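Major capsid protein (PDB 5J7O) builds the protein shell of Faustovirus, a large double-stranded DNA virus, as a double jelly-roll subunit that associates into trimers. Local coordinates at residues R427-A431 with Y596-D602; G450-N456 with W468-S473; V519-T523 with P561-G565; E522-R528 with Y540-R546. The contacts are given in a common frame with arbitrary orientation. Numbering follows the deposited sequence.

Contact 1: residues R427-A431 with Y596-D602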
loop_
_atom_site.group_PDB
_atom_site.type_symbol
_atom_site.label_atom_id
_atom_site.label_comp_id
_atom_site.label_asym_id
_atom_site.label_seq_id
_atom_site.Cartn_x
_atom_site.Cartn_y
_atom_site.Cartn_z
ATOM N N ARG B 427 33.288 -10.651 6.545
ATOM C CA ARG B 427 33.662 -9.359 5.991
ATOM C C ARG B 427 34.500 -9.554 4.736
ATOM O O ARG B 427 35.415 -10.382 4.704
ATOM C CB ARG B 427 34.435 -8.520 7.005
ATOM C CG ARG B 427 35.016 -7.262 6.385
ATOM C CD ARG B 427 34.954 -6.086 7.324
ATOM N NE ARG B 427 33.601 -5.797 7.782
ATOM C CZ ARG B 427 33.276 -4.723 8.495
ATOM N NH1 ARG B 427 34.208 -3.837 8.820
ATOM N NH2 ARG B 427 32.021 -4.533 8.878
ATOM N N GLU B 428 34.182 -8.781 3.703
ATOM C CA GLU B 428 34.805 -8.930 2.398
ATOM C C GLU B 428 35.305 -7.590 1.886
ATOM O O GLU B 428 34.656 -6.556 2.075
ATOM C CB GLU B 428 33.823 -9.527 1.384
ATOM C CG GLU B 428 33.497 -10.991 1.605
ATOM C CD GLU B 428 34.567 -11.917 1.059
ATOM O OE1 GLU B 428 35.619 -11.417 0.607
ATOM O OE2 GLU B 428 34.352 -13.146 1.076
ATOM N N VAL B 429 36.471 -7.619 1.243
ATOM C CA VAL B 429 36.938 -6.549 0.376
ATOM C C VAL B 429 37.197 -7.052 -1.037
ATOM O O VAL B 429 37.732 -6.316 -1.867
ATOM C CB VAL B 429 38.191 -5.859 0.952
ATOM C CG1 VAL B 429 37.859 -5.150 2.255
ATOM C CG2 VAL B 429 39.310 -6.870 1.152
ATOM N N ASN B 430 36.827 -8.297 -1.322
ATOM C CA ASN B 430 37.026 -8.894 -2.633
ATOM C C ASN B 430 35.785 -8.697 -3.494
ATOM O O ASN B 430 34.655 -8.848 -3.021
ATOM C CB ASN B 430 37.338 -10.386 -2.500
ATOM C CG ASN B 430 38.487 -10.659 -1.547
ATOM O OD1 ASN B 430 38.314 -11.314 -0.518
ATOM N ND2 ASN B 430 39.668 -10.156 -1.885
ATOM N N ALA B 431 36.007 -8.354 -4.766
ATOM C CA ALA B 431 34.889 -8.157 -5.684
ATOM C C ALA B 431 34.152 -9.459 -5.962
ATOM O O ALA B 431 32.961 -9.440 -6.292
ATOM C CB ALA B 431 35.386 -7.539 -6.990
ATOM N N TYR B 596 29.795 -15.347 -4.816
ATOM C CA TYR B 596 29.198 -14.092 -5.241
ATOM C C TYR B 596 30.151 -13.352 -6.169
ATOM O O TYR B 596 31.365 -13.564 -6.152
ATOM C CB TYR B 596 28.858 -13.194 -4.041
ATOM C CG TYR B 596 30.074 -12.557 -3.399
ATOM C CD1 TYR B 596 30.537 -11.311 -3.817
ATOM C CD2 TYR B 596 30.761 -13.200 -2.380
ATOM C CE1 TYR B 596 31.648 -10.733 -3.242
ATOM C CE2 TYR B 596 31.873 -12.625 -1.795
ATOM C CZ TYR B 596 32.311 -11.392 -2.230
ATOM O OH TYR B 596 33.418 -10.814 -1.652
ATOM N N THR B 597 29.574 -12.465 -6.974
ATOM C CA THR B 597 30.320 -11.449 -7.701
ATOM C C THR B 597 29.681 -10.100 -7.410
ATOM O O THR B 597 28.455 -9.998 -7.298
ATOM C CB THR B 597 30.344 -11.715 -9.211
ATOM O OG1 THR B 597 29.027 -12.053 -9.663
ATOM C CG2 THR B 597 31.300 -12.851 -9.537
ATOM N N SER B 598 30.512 -9.071 -7.275
ATOM C CA SER B 598 30.056 -7.765 -6.830
ATOM C C SER B 598 30.611 -6.673 -7.730
ATOM O O SER B 598 31.770 -6.729 -8.151
ATOM C CB SER B 598 30.478 -7.499 -5.379
ATOM O OG SER B 598 30.013 -6.237 -4.934
ATOM N N SER B 599 29.772 -5.683 -8.020
ATOM C CA SER B 599 30.206 -4.464 -8.688
ATOM C C SER B 599 30.531 -3.349 -7.705
ATOM O O SER B 599 31.006 -2.288 -8.125
ATOM C CB SER B 599 29.131 -3.985 -9.671
ATOM O OG SER B 599 28.938 -4.923 -10.717
ATOM N N PHE B 600 30.299 -3.567 -6.411
ATOM C CA PHE B 600 30.483 -2.546 -5.389
ATOM C C PHE B 600 31.625 -2.856 -4.434
ATOM O O PHE B 600 32.439 -1.975 -4.139
ATOM C CB PHE B 600 29.180 -2.369 -4.594
ATOM C CG PHE B 600 29.249 -1.294 -3.549
ATOM C CD1 PHE B 600 29.117 0.039 -3.901
ATOM C CD2 PHE B 600 29.441 -1.613 -2.214
ATOM C CE1 PHE B 600 29.180 1.034 -2.946
ATOM C CE2 PHE B 600 29.503 -0.621 -1.251
ATOM C CZ PHE B 600 29.376 0.704 -1.619
ATOM N N CYS B 601 31.713 -4.092 -3.949
ATOM C CA CYS B 601 32.619 -4.420 -2.854
ATOM C C CYS B 601 34.071 -4.395 -3.318
ATOM O O CYS B 601 34.449 -5.119 -4.245
ATOM C CB CYS B 601 32.266 -5.789 -2.279
ATOM S SG CYS B 601 33.288 -6.299 -0.877
ATOM N N ASP B 602 34.881 -3.562 -2.670
ATOM C CA ASP B 602 36.330 -3.570 -2.836
ATOM C C ASP B 602 36.951 -2.991 -1.567
ATOM O O ASP B 602 36.259 -2.768 -0.566
ATOM C CB ASP B 602 36.756 -2.814 -4.102
ATOM C CG ASP B 602 36.139 -1.429 -4.205
ATOM O OD1 ASP B 602 35.843 -0.815 -3.158
ATOM O OD2 ASP B 602 35.957 -0.950 -5.344
#

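Contact 2: residues G450-N456 with W468-S473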
loop_
_atom_site.group_PDB
_atom_site.type_symbol
_atom_site.label_atom_id
_atom_site.label_comp_id
_atom_site.label_asym_id
_atom_site.label_seq_id
_atom_site.Cartn_x
_atom_site.Cartn_y
_atom_site.Cartn_z
ATOM N N GLY B 450 22.830 -11.705 2.137
ATOM C CA GLY B 450 23.031 -10.294 1.877
ATOM C C GLY B 450 24.497 -9.938 1.978
ATOM O O GLY B 450 25.282 -10.630 2.633
ATOM N N LEU B 451 24.857 -8.844 1.306
ATOM C CA LEU B 451 26.214 -8.294 1.332
ATOM C C LEU B 451 26.080 -6.834 1.758
ATOM O O LEU B 451 25.946 -5.940 0.920
ATOM C CB LEU B 451 26.901 -8.439 -0.025
ATOM C CG LEU B 451 28.386 -8.076 -0.108
ATOM C CD1 LEU B 451 29.207 -8.916 0.858
ATOM C CD2 LEU B 451 28.903 -8.239 -1.529
ATOM N N ARG B 452 26.112 -6.602 3.068
ATOM C CA ARG B 452 25.798 -5.293 3.625
ATOM C C ARG B 452 27.061 -4.448 3.731
ATOM O O ARG B 452 28.035 -4.889 4.356
ATOM C CB ARG B 452 25.158 -5.441 4.995
ATOM C CG ARG B 452 25.010 -4.138 5.756
ATOM C CD ARG B 452 25.276 -4.346 7.236
ATOM N NE ARG B 452 24.052 -4.497 8.014
ATOM C CZ ARG B 452 24.026 -4.871 9.288
ATOM N NH1 ARG B 452 25.158 -5.143 9.923
ATOM N NH2 ARG B 452 22.870 -4.976 9.926
ATOM N N PRO B 453 27.091 -3.248 3.151
ATOM C CA PRO B 453 28.277 -2.394 3.288
ATOM C C PRO B 453 28.535 -2.047 4.746
ATOM O O PRO B 453 27.611 -1.750 5.507
ATOM C CB PRO B 453 27.917 -1.149 2.468
ATOM C CG PRO B 453 26.818 -1.589 1.553
ATOM C CD PRO B 453 26.053 -2.626 2.314
ATOM N N ALA B 454 29.815 -2.087 5.130
ATOM C CA ALA B 454 30.184 -1.818 6.516
ATOM C C ALA B 454 29.777 -0.416 6.950
ATOM O O ALA B 454 29.502 -0.189 8.134
ATOM C CB ALA B 454 31.688 -2.015 6.706
ATOM N N ASN B 455 29.723 0.531 6.010
ATOM C CA ASN B 455 29.387 1.908 6.355
ATOM C C ASN B 455 27.938 2.063 6.799
ATOM O O ASN B 455 27.605 3.067 7.436
ATOM C CB ASN B 455 29.672 2.828 5.166
ATOM C CG ASN B 455 29.520 4.295 5.517
ATOM O OD1 ASN B 455 28.545 4.941 5.129
ATOM N ND2 ASN B 455 30.479 4.827 6.266
ATOM N N ASN B 456 27.073 1.095 6.486
ATOM C CA ASN B 456 25.677 1.189 6.897
ATOM C C ASN B 456 25.509 1.148 8.411
ATOM O O ASN B 456 24.488 1.623 8.919
ATOM C CB ASN B 456 24.865 0.066 6.250
ATOM C CG ASN B 456 24.756 0.221 4.746
ATOM O OD1 ASN B 456 25.546 0.932 4.125
ATOM N ND2 ASN B 456 23.772 -0.445 4.152
ATOM N N TRP B 468 21.133 0.931 8.574
ATOM C CA TRP B 468 21.693 -0.209 9.296
ATOM C C TRP B 468 21.044 -1.527 8.884
ATOM O O TRP B 468 21.712 -2.567 8.869
ATOM C CB TRP B 468 21.564 0.003 10.806
ATOM C CG TRP B 468 20.190 -0.226 11.345
ATOM C CD1 TRP B 468 19.195 0.696 11.478
ATOM C CD2 TRP B 468 19.658 -1.463 11.831
ATOM N NE1 TRP B 468 18.074 0.110 12.015
ATOM C CE2 TRP B 468 18.333 -1.216 12.241
ATOM C CE3 TRP B 468 20.173 -2.756 11.958
ATOM C CZ2 TRP B 468 17.517 -2.213 12.767
ATOM C CZ3 TRP B 468 19.362 -3.745 12.483
ATOM C CH2 TRP B 468 18.049 -3.467 12.881
ATOM N N HIS B 469 19.756 -1.512 8.542
ATOM C CA HIS B 469 19.073 -2.732 8.132
ATOM C C HIS B 469 19.056 -2.931 6.620
ATOM O O HIS B 469 18.644 -3.999 6.156
ATOM C CB HIS B 469 17.637 -2.746 8.673
ATOM C CG HIS B 469 16.780 -1.633 8.158
ATOM N ND1 HIS B 469 16.073 -1.721 6.977
ATOM C CD2 HIS B 469 16.513 -0.406 8.665
ATOM C CE1 HIS B 469 15.409 -0.596 6.780
ATOM N NE2 HIS B 469 15.659 0.218 7.788
ATOM N N HIS B 470 19.504 -1.946 5.847
ATOM C CA HIS B 470 19.566 -2.107 4.402
ATOM C C HIS B 470 20.738 -2.998 4.009
ATOM O O HIS B 470 21.826 -2.912 4.584
ATOM C CB HIS B 470 19.691 -0.747 3.722
ATOM C CG HIS B 470 18.419 0.041 3.704
ATOM N ND1 HIS B 470 17.533 -0.005 2.650
ATOM C CD2 HIS B 470 17.886 0.899 4.607
ATOM C CE1 HIS B 470 16.508 0.791 2.903
ATOM N NE2 HIS B 470 16.698 1.350 4.084
ATOM N N LEU B 471 20.511 -3.852 3.014
ATOM C CA LEU B 471 21.527 -4.779 2.532
ATOM C C LEU B 471 22.224 -4.286 1.268
ATOM O O LEU B 471 22.971 -5.051 0.649
ATOM C CB LEU B 471 20.909 -6.158 2.289
ATOM C CG LEU B 471 20.263 -6.816 3.510
ATOM C CD1 LEU B 471 19.726 -8.197 3.164
ATOM C CD2 LEU B 471 21.251 -6.893 4.666
ATOM N N THR B 472 21.997 -3.039 0.872
ATOM C CA THR B 472 22.662 -2.430 -0.272
ATOM C C THR B 472 23.403 -1.175 0.174
ATOM O O THR B 472 23.374 -0.784 1.344
ATOM C CB THR B 472 21.665 -2.078 -1.381
ATOM O OG1 THR B 472 20.736 -1.098 -0.901
ATOM C CG2 THR B 472 20.908 -3.306 -1.833
ATOM N N SER B 473 24.073 -0.543 -0.784
ATOM C CA SER B 473 24.684 0.761 -0.577
ATOM C C SER B 473 23.672 1.832 -0.959
ATOM O O SER B 473 23.162 1.835 -2.085
ATOM C CB SER B 473 25.960 0.900 -1.403
ATOM O OG SER B 473 26.590 2.146 -1.159
HETATM O O HOH W 1 23.042 -7.754 -0.535
#

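Contact 3: residues V519-T523 with P561-G565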
loop_
_atom_site.group_PDB
_atom_site.type_symbol
_atom_site.label_atom_id
_atom_site.label_comp_id
_atom_site.label_asym_id
_atom_site.label_seq_id
_atom_site.Cartn_x
_atom_site.Cartn_y
_atom_site.Cartn_z
ATOM N N VAL B 519 18.498 5.925 -2.640
ATOM C CA VAL B 519 18.796 5.202 -3.872
ATOM C C VAL B 519 19.678 4.011 -3.529
ATOM O O VAL B 519 20.767 4.175 -2.964
ATOM C CB VAL B 519 19.475 6.112 -4.907
ATOM C CG1 VAL B 519 19.779 5.332 -6.177
ATOM C CG2 VAL B 519 18.593 7.313 -5.212
ATOM N N GLU B 520 19.216 2.813 -3.878
ATOM C CA GLU B 520 19.908 1.579 -3.532
ATOM C C GLU B 520 20.814 1.138 -4.676
ATOM O O GLU B 520 20.373 1.047 -5.827
ATOM C CB GLU B 520 18.901 0.476 -3.207
ATOM C CG GLU B 520 18.024 0.768 -2.003
ATOM C CD GLU B 520 16.872 -0.208 -1.874
ATOM O OE1 GLU B 520 15.748 0.137 -2.296
ATOM O OE2 GLU B 520 17.093 -1.326 -1.362
ATOM N N THR B 521 22.075 0.864 -4.353
ATOM C CA THR B 521 23.039 0.300 -5.294
ATOM C C THR B 521 23.326 -1.130 -4.854
ATOM O O THR B 521 23.916 -1.350 -3.790
ATOM C CB THR B 521 24.322 1.130 -5.341
ATOM O OG1 THR B 521 24.010 2.479 -5.711
ATOM C CG2 THR B 521 25.297 0.545 -6.355
ATOM N N GLU B 522 22.903 -2.097 -5.667
ATOM C CA GLU B 522 23.052 -3.502 -5.306
ATOM C C GLU B 522 24.521 -3.861 -5.119
ATOM O O GLU B 522 25.389 -3.425 -5.881
ATOM C CB GLU B 522 22.424 -4.397 -6.376
ATOM C CG GLU B 522 20.909 -4.284 -6.476
ATOM C CD GLU B 522 20.327 -5.138 -7.590
ATOM O OE1 GLU B 522 20.905 -6.203 -7.895
ATOM O OE2 GLU B 522 19.292 -4.739 -8.165
ATOM N N THR B 523 24.795 -4.659 -4.088
ATOM C CA THR B 523 26.146 -5.122 -3.799
ATOM C C THR B 523 26.420 -6.528 -4.317
ATOM O O THR B 523 27.587 -6.927 -4.383
ATOM C CB THR B 523 26.416 -5.081 -2.289
ATOM O OG1 THR B 523 25.408 -5.829 -1.596
ATOM C CG2 THR B 523 26.415 -3.643 -1.784
ATOM N N PRO B 561 10.694 -9.291 -0.960
ATOM C CA PRO B 561 11.393 -8.256 -0.191
ATOM C C PRO B 561 11.503 -6.944 -0.950
ATOM O O PRO B 561 11.806 -6.910 -2.146
ATOM C CB PRO B 561 12.775 -8.875 0.043
ATOM C CG PRO B 561 12.984 -9.743 -1.155
ATOM C CD PRO B 561 11.625 -10.275 -1.540
ATOM N N GLN B 562 11.254 -5.848 -0.231
ATOM C CA GLN B 562 11.468 -4.524 -0.802
ATOM C C GLN B 562 12.956 -4.209 -0.903
ATOM O O GLN B 562 13.401 -3.588 -1.877
ATOM C CB GLN B 562 10.752 -3.468 0.042
ATOM C CG GLN B 562 10.430 -2.183 -0.702
ATOM C CD GLN B 562 9.257 -2.341 -1.650
ATOM O OE1 GLN B 562 8.513 -3.321 -1.580
ATOM N NE2 GLN B 562 9.085 -1.376 -2.544
ATOM N N ASP B 563 13.735 -4.632 0.092
ATOM C CA ASP B 563 15.177 -4.421 0.090
ATOM C C ASP B 563 15.802 -5.081 -1.132
ATOM O O ASP B 563 15.660 -6.291 -1.338
ATOM C CB ASP B 563 15.783 -4.985 1.377
ATOM C CG ASP B 563 17.219 -4.534 1.607
ATOM O OD1 ASP B 563 17.922 -4.212 0.626
ATOM O OD2 ASP B 563 17.649 -4.509 2.779
ATOM N N LYS B 564 16.501 -4.282 -1.942
ATOM C CA LYS B 564 17.084 -4.783 -3.182
ATOM C C LYS B 564 18.256 -5.728 -2.957
ATOM O O LYS B 564 18.675 -6.400 -3.906
ATOM C CB LYS B 564 17.530 -3.617 -4.065
ATOM C CG LYS B 564 16.483 -3.162 -5.068
ATOM C CD LYS B 564 17.090 -2.228 -6.102
ATOM C CE LYS B 564 16.153 -2.017 -7.278
ATOM N NZ LYS B 564 16.799 -1.220 -8.358
ATOM N N GLY B 565 18.797 -5.797 -1.745
ATOM C CA GLY B 565 19.902 -6.680 -1.437
ATOM C C GLY B 565 19.533 -7.921 -0.659
ATOM O O GLY B 565 20.434 -8.620 -0.178
HETATM O O HOH W 2 18.730 -1.550 0.730
HETATM O O HOH W 1 23.042 -7.754 -0.535
#

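Contact 4: residues E522-R528 with Y540-R546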
loop_
_atom_site.group_PDB
_atom_site.type_symbol
_atom_site.label_atom_id
_atom_site.label_comp_id
_atom_site.label_asym_id
_atom_site.label_seq_id
_atom_site.Cartn_x
_atom_site.Cartn_y
_atom_site.Cartn_z
ATOM N N GLU B 522 22.903 -2.097 -5.667
ATOM C CA GLU B 522 23.052 -3.502 -5.306
ATOM C C GLU B 522 24.521 -3.861 -5.119
ATOM O O GLU B 522 25.389 -3.425 -5.881
ATOM C CB GLU B 522 22.424 -4.397 -6.376
ATOM C CG GLU B 522 20.909 -4.284 -6.476
ATOM C CD GLU B 522 20.327 -5.138 -7.590
ATOM O OE1 GLU B 522 20.905 -6.203 -7.895
ATOM O OE2 GLU B 522 19.292 -4.739 -8.165
ATOM N N THR B 523 24.795 -4.659 -4.088
ATOM C CA THR B 523 26.146 -5.122 -3.799
ATOM C C THR B 523 26.420 -6.528 -4.317
ATOM O O THR B 523 27.587 -6.927 -4.383
ATOM C CB THR B 523 26.416 -5.081 -2.289
ATOM O OG1 THR B 523 25.408 -5.829 -1.596
ATOM C CG2 THR B 523 26.415 -3.643 -1.784
ATOM N N LEU B 524 25.387 -7.280 -4.684
ATOM C CA LEU B 524 25.538 -8.619 -5.235
ATOM C C LEU B 524 25.069 -8.622 -6.682
ATOM O O LEU B 524 23.949 -8.192 -6.977
ATOM C CB LEU B 524 24.741 -9.643 -4.422
ATOM C CG LEU B 524 25.194 -9.918 -2.988
ATOM C CD1 LEU B 524 24.151 -10.740 -2.248
ATOM C CD2 LEU B 524 26.534 -10.633 -2.980
ATOM N N ASP B 525 25.928 -9.101 -7.581
ATOM C CA ASP B 525 25.547 -9.264 -8.979
ATOM C C ASP B 525 25.016 -10.667 -9.253
ATOM O O ASP B 525 23.904 -10.826 -9.766
ATOM C CB ASP B 525 26.739 -8.965 -9.896
ATOM C CG ASP B 525 27.098 -7.492 -9.926
ATOM O OD1 ASP B 525 26.207 -6.654 -9.670
ATOM O OD2 ASP B 525 28.272 -7.173 -10.210
ATOM N N THR B 526 25.802 -11.689 -8.922
ATOM C CA THR B 526 25.420 -13.077 -9.128
ATOM C C THR B 526 25.707 -13.873 -7.863
ATOM O O THR B 526 26.553 -13.497 -7.048
ATOM C CB THR B 526 26.170 -13.712 -10.311
ATOM O OG1 THR B 526 27.541 -13.919 -9.950
ATOM C CG2 THR B 526 26.108 -12.818 -11.544
ATOM N N VAL B 527 24.988 -14.984 -7.705
ATOM C CA VAL B 527 25.194 -15.898 -6.586
ATOM C C VAL B 527 25.167 -17.329 -7.114
ATOM O O VAL B 527 24.368 -17.666 -7.990
ATOM C CB VAL B 527 24.140 -15.698 -5.475
ATOM C CG1 VAL B 527 24.254 -16.782 -4.411
ATOM C CG2 VAL B 527 24.300 -14.329 -4.837
ATOM N N ARG B 528 26.060 -18.161 -6.579
ATOM C CA ARG B 528 26.145 -19.576 -6.916
ATOM C C ARG B 528 26.253 -20.378 -5.628
ATOM O O ARG B 528 26.913 -19.949 -4.677
ATOM C CB ARG B 528 27.350 -19.850 -7.830
ATOM C CG ARG B 528 27.559 -21.307 -8.215
ATOM C CD ARG B 528 28.477 -21.405 -9.424
ATOM N NE ARG B 528 29.737 -22.080 -9.127
ATOM C CZ ARG B 528 30.040 -23.308 -9.535
ATOM N NH1 ARG B 528 29.171 -24.004 -10.252
ATOM N NH2 ARG B 528 31.212 -23.844 -9.219
ATOM N N TYR B 540 23.636 -17.470 -11.017
ATOM C CA TYR B 540 22.462 -16.746 -11.485
ATOM C C TYR B 540 22.490 -15.313 -10.973
ATOM O O TYR B 540 23.064 -15.025 -9.919
ATOM C CB TYR B 540 21.168 -17.429 -11.024
ATOM C CG TYR B 540 20.982 -18.829 -11.561
ATOM C CD1 TYR B 540 21.407 -19.165 -12.840
ATOM C CD2 TYR B 540 20.388 -19.817 -10.787
ATOM C CE1 TYR B 540 21.240 -20.445 -13.335
ATOM C CE2 TYR B 540 20.218 -21.101 -11.272
ATOM C CZ TYR B 540 20.646 -21.408 -12.546
ATOM O OH TYR B 540 20.478 -22.684 -13.032
ATOM N N ARG B 541 21.853 -14.418 -11.727
ATOM C CA ARG B 541 21.770 -13.020 -11.329
ATOM C C ARG B 541 21.051 -12.883 -9.990
ATOM O O ARG B 541 20.219 -13.716 -9.616
ATOM C CB ARG B 541 21.047 -12.204 -12.402
ATOM C CG ARG B 541 21.764 -12.160 -13.744
ATOM C CD ARG B 541 20.923 -11.454 -14.796
ATOM N NE ARG B 541 20.680 -10.055 -14.460
ATOM C CZ ARG B 541 21.455 -9.045 -14.846
ATOM N NH1 ARG B 541 22.529 -9.275 -15.586
ATOM N NH2 ARG B 541 21.154 -7.807 -14.489
ATOM N N ALA B 542 21.383 -11.811 -9.266
ATOM C CA ALA B 542 20.866 -11.636 -7.912
ATOM C C ALA B 542 19.352 -11.471 -7.897
ATOM O O ALA B 542 18.705 -11.799 -6.897
ATOM C CB ALA B 542 21.536 -10.438 -7.247
ATOM N N GLN B 543 18.769 -10.973 -8.990
ATOM C CA GLN B 543 17.321 -10.803 -9.037
ATOM C C GLN B 543 16.582 -12.135 -9.063
ATOM O O GLN B 543 15.398 -12.177 -8.711
ATOM C CB GLN B 543 16.924 -9.965 -10.253
ATOM C CG GLN B 543 17.251 -10.620 -11.578
ATOM C CD GLN B 543 16.882 -9.756 -12.766
ATOM O OE1 GLN B 543 17.708 -9.504 -13.641
ATOM N NE2 GLN B 543 15.633 -9.306 -12.809
ATOM N N PHE B 544 17.247 -13.217 -9.478
ATOM C CA PHE B 544 16.624 -14.535 -9.418
ATOM C C PHE B 544 16.311 -14.924 -7.978
ATOM O O PHE B 544 15.233 -15.460 -7.692
ATOM C CB PHE B 544 17.534 -15.575 -10.073
ATOM C CG PHE B 544 16.944 -16.959 -10.131
ATOM C CD1 PHE B 544 16.120 -17.331 -11.181
ATOM C CD2 PHE B 544 17.226 -17.891 -9.145
ATOM C CE1 PHE B 544 15.579 -18.603 -11.241
ATOM C CE2 PHE B 544 16.688 -19.165 -9.199
ATOM C CZ PHE B 544 15.864 -19.521 -10.250
ATOM N N TYR B 545 17.237 -14.652 -7.058
ATOM C CA TYR B 545 17.028 -14.985 -5.655
ATOM C C TYR B 545 16.225 -13.932 -4.906
ATOM O O TYR B 545 15.594 -14.257 -3.894
ATOM C CB TYR B 545 18.371 -15.183 -4.949
ATOM C CG TYR B 545 19.268 -16.207 -5.601
ATOM C CD1 TYR B 545 19.042 -17.567 -5.432
ATOM C CD2 TYR B 545 20.349 -15.814 -6.379
ATOM C CE1 TYR B 545 19.865 -18.506 -6.020
ATOM C CE2 TYR B 545 21.175 -16.746 -6.974
ATOM C CZ TYR B 545 20.930 -18.090 -6.790
ATOM O OH TYR B 545 21.755 -19.018 -7.382
ATOM N N ARG B 546 16.237 -12.682 -5.366
ATOM C CA ARG B 546 15.496 -11.631 -4.682
ATOM C C ARG B 546 14.047 -11.550 -5.137
ATOM O O ARG B 546 13.147 -11.378 -4.309
ATOM C CB ARG B 546 16.171 -10.276 -4.901
ATOM C CG ARG B 546 15.427 -9.115 -4.262
ATOM C CD ARG B 546 15.925 -7.797 -4.812
ATOM N NE ARG B 546 15.648 -7.672 -6.238
ATOM C CZ ARG B 546 16.430 -7.026 -7.095
ATOM N NH1 ARG B 546 17.551 -6.460 -6.671
ATOM N NH2 ARG B 546 16.099 -6.958 -8.377
#

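Contact 1: residues R427-A431 with Y596-D602
This is a sheet-to-sheet corner of the C-terminal jelly roll. Strand 415-428 belongs to the sheet lettered BIDG by convention, and strand 592-597 to the facing CHEF sheet; Arg427-Ala431 turns from the first sheet toward the second, while Tyr596-Asp602 leaves the second on its way back to strand 607-620. Two direct hydrogen bonds join them. Tyr596 OH donates to Asn430 O at 2.7 Å, so the buried tyrosine reaches over to satisfy a turn carbonyl. Ser598 N approaches Ala431 O at 2.7 Å, but the N-H is bent to 129° and the bond is weak. Val429 O instead meets Asp602 CA at 3.2 Å, a CA-H...O contact. Cys601 points into the contact, its SG 3.3 Å from Glu428 O and 3.9 Å from Val429 CA. The strand end and the returning loop are well provided for: Thr597 OG1 pairs with Thr526 OG1, Ser599 OG with Asp525 OD2, and Asp602 OD1 with Asn605 ND2. Ser598 OG, bonded also to Thr523 O, makes an ST turn and ST motif, accepting from Phe600 N at 3.1 Å and from Cys601 N at 2.9 Å with an almost straight N-H...O of 175°.

Contact 2: residues G450-N456 with W468-S473
Arg452 lays its side chain along the loop 468-471: its CG is 3.6 Å from His470 O, its CB 4.2 Å from Leu471 CD2, and its NH2 4.0 Å from Trp468 CE3 and 2.9 Å from Trp468 O. One residue on, the Pro453 ring covers the far end of the loop, with CD 3.4 Å from Thr472 O and CG 4.0 Å from Ser473 CB. Asn456 holds the loop from the 3-10 turn that follows the strand. Its ND2 donates to Thr472 O at 2.9 Å and to His470 O at 3.2 Å, pinning two carbonyls with one amide. In the C-terminal jelly roll, strand 444-453 takes the place of strand D, and Trp468-Ser473, after the short helix 464-467, leads into the long strand 473-490, part of a large insertion before strand 526-531. The N-terminal half packs against the loop: Trp468 lies on Ile207 of helix 203-212, and its NE1 bonds to Glu179 O. At the other end two acceptors face each other, Leu451 O and Leu471 O at 3.1 Å. Thr523 OG1 bonds to Leu451 O, while a water accepts from Leu451 N at 2.8 Å and donates to Leu471 O at 3.0 Å. Gly450 lies so close to Leu471 that a CB there would fall 2.8 Å from Leu471 CD1, a clash.

Contact 3: residues V519-T523 with P561-G565
One direct hydrogen bond spans the gap: Lys564 N donates to Glu520 OE2 at 3.1 Å, nearly straight at 172°. Two waters supplement it. The first donates to both Glu520 OE2 (2.7 Å) and Asp563 OD1 (2.8 Å), so it bridges two carboxylate oxygens that sit 3.6 Å apart; the other donates to Thr523 OG1 at 3.2 Å and Gly565 O at 2.8 Å. Among the charges, Lys564 NZ stays 4.3 Å from Glu522 OE2, too far for a salt bridge, and that glutamate pairs with Arg546 instead. Asp563 OD2 is met by Lys211 of the N-terminal half. Van der Waals contact comes mostly from Lys564 and Glu520: Lys564 CB touches Glu520 OE2 at 3.6 Å, and Lys564 CD lies 3.9 Å from Glu522 OE2. Two residues before Lys564, Gln562 bonds to Thr220 and Arg224 of the second subunit, placing the loop at the trimer interface. Gly565 N reaches Asp563 OD1 at 3.0 Å, an Asx turn that shapes the FG loop of the C-terminal jelly roll against the end of strand 503-521.

Contact 4: residues E522-R528 with Y540-R546
Val527 O takes two hydrogen bonds from the same neighbouring segment, one from Tyr540 N at 3.1 Å and one from Tyr545 OH at 3.0 Å, so strand 526-531 is tied both to its hairpin partner and to the helix that follows that partner. The hairpin, strands 526-531 and 534-541, is the E-F pair of the jelly roll's CHEF sheet. Val527 and Tyr540 form an antiparallel hydrogen-bonded pair, completed by Val527 N to Tyr540 O at 2.9 Å; Thr526 and Arg541 come next as a non-hydrogen-bonded pair, CA to CA 4.3 Å. On its other edge the strand carries a classic beta bulge, Asp525 and Thr526 both facing Thr597. Where the chain turns into helix 542-552, Ala542 N donates to Asp525 O at 2.8 Å, and the helix sets off at 72° to the strand. Tyr545 then packs its CE2 3.5 Å from Val527 CB. Tyr540 and Phe544 lie at the trimer interface, both meeting Tyr395 of the second subunit. Further along, a salt bridge links the helix to the approach to the strand: Arg546 NH1, also bonded to Lys564 O, reaches Glu522 OE2 at 2.9 Å with an angle of 165°.

From the N terminus, the chain first passes through the other jelly roll, then opens contact 1 at 427-431. Contact 2 opens at 450-456 and shuts its short loop at 468-473. At the end of the long excursion that follows, contact 3 opens at 519-523 and contact 4 at 522-528, sharing Glu522 and Thr523; contact 4 closes first, at 540-546, and contact 3 at 561-565. Contact 1 closes last, at 596-602, so its loop encloses the other three. Thr523 is where they converge: its OG1 reaches Leu451 of contact 2, its O reaches Ser598 of contact 1. Together they join both sheets of the C-terminal jelly roll to the inserted strands, and contacts 3 and 4 also meet the second subunit.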